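Thiol:disulfide interchange protein (PDB 4OD7) probably acts as a periplasmic thiol:disulfide oxidoreductase of the DsbA family, introducing disulfide bonds into folding proteins. Local coordinates at residues A[83-88]-A[111-116]. The protein carries 1 engineered substitution. Sequence-based numbering, arbitrary orientation.
Sequences LGVEDQ and TTFINA
Phe-113 and Ala-116, at the C-terminal end of helix 106-115, pack against Val-85 and Gln-88 at the start of helix 86-99. The contact lies within the all-helical region of the DsbA fold, which is inserted into a thioredoxin domain; all four residues belong to the part of the chain between strands 58-62 and 153-156.

Along 111-116, Thr-112 packs farther along helix 86-99, on Ala-92 and Leu-93. Phe-113 makes the first contact across the pair. With chi1 at -84° its CG lies roughly opposite the carbonyl carbon, and the end of the ring comes nearer 83-88 than the direction of CB suggests. CE1 of Phe-113 comes within 4.4 Å of Val-85 CG2, the methyl meeting the ring obliquely. This is a loose apolar touch on a buried ring that also packs on Ala-76 and Val-79 of helix 70-83, on Val-89 and Leu-93 of helix 86-99, and on Tyr-123, whose ring plane is inclined to it by about 60°. Val-85 sits in the short link between helices 70-83 and 86-99: Gly-84, with positive phi, is the C-prime residue of a Schellman motif ending the first (Val-85 N to Ala-80 O, Gly-84 N to Ile-81 O), and Val-85 is the N-cap of the second.

One turn beyond Phe-113, Ala-116 is the first residue to leave helical geometry, although its N still bonds to Thr-112 O at 3.1 Å. Here the backbones draw together, with 6.1 Å between Gln-88 CA and Ala-116 CA. Gln-88 CB lies 4.1 Å from Ala-116 O; beyond it the chain bends at chi2 (62°) and the amide leads away. In the reciprocal approach, the Ala-116 CB methyl lies 3.9 Å from Gln-88 O.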
loop_
_atom_site.group_PDB
_atom_site.type_symbol
_atom_site.label_atom_id
_atom_site.label_comp_id
_atom_site.label_asym_id
_atom_site.label_seq_id
_atom_site.Cartn_x
_atom_site.Cartn_y
_atom_site.Cartn_z
ATOM N N LEU A 83 -2.622 -11.503 10.805
ATOM C CA LEU A 83 -3.704 -11.555 11.792
ATOM C C LEU A 83 -5.006 -11.128 11.149
ATOM O O LEU A 83 -6.050 -11.271 11.760
ATOM C CB LEU A 83 -3.385 -10.674 13.004
ATOM C CG LEU A 83 -2.151 -11.161 13.773
ATOM C CD1 LEU A 83 -1.880 -10.368 14.992
ATOM C CD2 LEU A 83 -2.198 -12.659 14.084
ATOM N N GLY A 84 -4.924 -10.559 9.941
ATOM C CA GLY A 84 -6.083 -10.105 9.195
ATOM C C GLY A 84 -6.732 -8.893 9.830
ATOM O O GLY A 84 -7.946 -8.710 9.724
ATOM N N VAL A 85 -5.920 -8.021 10.407
ATOM C CA VAL A 85 -6.445 -6.868 11.144
ATOM C C VAL A 85 -6.028 -5.537 10.522
ATOM O O VAL A 85 -5.887 -4.542 11.199
ATOM C CB VAL A 85 -6.011 -6.963 12.634
ATOM C CG1 VAL A 85 -6.568 -8.215 13.294
ATOM C CG2 VAL A 85 -4.479 -6.947 12.763
ATOM N N GLU A 86 -5.791 -5.572 9.223
ATOM C CA GLU A 86 -5.359 -4.423 8.442
ATOM C C GLU A 86 -6.259 -3.224 8.707
ATOM O O GLU A 86 -5.793 -2.169 9.069
ATOM C CB GLU A 86 -5.381 -4.751 6.949
ATOM C CG GLU A 86 -4.500 -5.913 6.491
ATOM C CD GLU A 86 -5.286 -7.218 6.383
ATOM O OE1 GLU A 86 -6.286 -7.390 7.124
ATOM O OE2 GLU A 86 -4.943 -8.070 5.520
ATOM N N ASP A 87 -7.562 -3.411 8.600
ATOM C CA ASP A 87 -8.479 -2.294 8.757
ATOM C C ASP A 87 -8.506 -1.668 10.138
ATOM O O ASP A 87 -8.755 -0.476 10.287
ATOM C CB ASP A 87 -9.905 -2.771 8.443
ATOM C CG ASP A 87 -10.181 -2.892 6.972
ATOM O OD1 ASP A 87 -9.268 -2.609 6.177
ATOM O OD2 ASP A 87 -11.318 -3.296 6.618
ATOM N N GLN A 88 -8.256 -2.482 11.140
ATOM C CA GLN A 88 -8.235 -2.057 12.530
ATOM C C GLN A 88 -6.956 -1.305 12.923
ATOM O O GLN A 88 -7.024 -0.356 13.650
ATOM C CB GLN A 88 -8.404 -3.283 13.456
ATOM C CG GLN A 88 -9.812 -3.903 13.549
ATOM C CD GLN A 88 -10.375 -4.474 12.239
ATOM O OE1 GLN A 88 -9.678 -5.137 11.449
ATOM N NE2 GLN A 88 -11.655 -4.208 12.007
ATOM N N THR A 111 2.379 -2.157 21.269
ATOM C CA THR A 111 1.317 -1.510 22.058
ATOM C C THR A 111 0.195 -1.059 21.160
ATOM O O THR A 111 -0.944 -1.158 21.538
ATOM C CB THR A 111 1.805 -0.288 22.846
ATOM O OG1 THR A 111 2.768 -0.709 23.820
ATOM C CG2 THR A 111 0.663 0.360 23.544
ATOM N N THR A 112 0.525 -0.556 19.973
ATOM C CA THR A 112 -0.475 -0.116 18.999
ATOM C C THR A 112 -1.437 -1.222 18.549
ATOM O O THR A 112 -2.648 -1.038 18.537
ATOM C CB THR A 112 0.233 0.453 17.735
ATOM O OG1 THR A 112 1.143 1.485 18.125
ATOM C CG2 THR A 112 -0.774 0.998 16.709
ATOM N N PHE A 113 -0.882 -2.379 18.212
ATOM C CA PHE A 113 -1.681 -3.545 17.850
ATOM C C PHE A 113 -2.614 -3.918 19.023
ATOM O O PHE A 113 -3.813 -4.098 18.821
ATOM C CB PHE A 113 -0.791 -4.704 17.473
ATOM C CG PHE A 113 -0.339 -4.667 16.022
ATOM C CD1 PHE A 113 -0.843 -5.556 15.084
ATOM C CD2 PHE A 113 0.549 -3.712 15.580
ATOM C CE1 PHE A 113 -0.429 -5.511 13.760
ATOM C CE2 PHE A 113 0.979 -3.689 14.233
ATOM C CZ PHE A 113 0.478 -4.565 13.340
ATOM N N ILE A 114 -2.066 -3.994 20.242
ATOM C CA ILE A 114 -2.854 -4.363 21.427
ATOM C C ILE A 114 -3.995 -3.366 21.698
ATOM O O ILE A 114 -5.106 -3.786 21.994
ATOM C CB ILE A 114 -1.953 -4.489 22.696
ATOM C CG1 ILE A 114 -0.969 -5.670 22.554
ATOM C CG2 ILE A 114 -2.810 -4.632 23.953
ATOM C CD1 ILE A 114 0.139 -5.692 23.578
ATOM N N ASN A 115 -3.762 -2.064 21.536
ATOM C CA ASN A 115 -4.838 -1.086 21.692
ATOM C C ASN A 115 -5.888 -1.112 20.582
ATOM O O ASN A 115 -7.017 -0.680 20.779
ATOM C CB ASN A 115 -4.253 0.276 21.730
ATOM C CG ASN A 115 -3.715 0.591 23.036
ATOM O OD1 ASN A 115 -4.275 0.201 24.051
ATOM N ND2 ASN A 115 -2.567 1.253 23.047
ATOM N N ALA A 116 -5.514 -1.667 19.434
ATOM C CA ALA A 116 -6.447 -1.930 18.336
ATOM C C ALA A 116 -7.132 -3.306 18.484
ATOM O O ALA A 116 -7.679 -3.826 17.501
ATOM C CB ALA A 116 -5.724 -1.842 17.000
#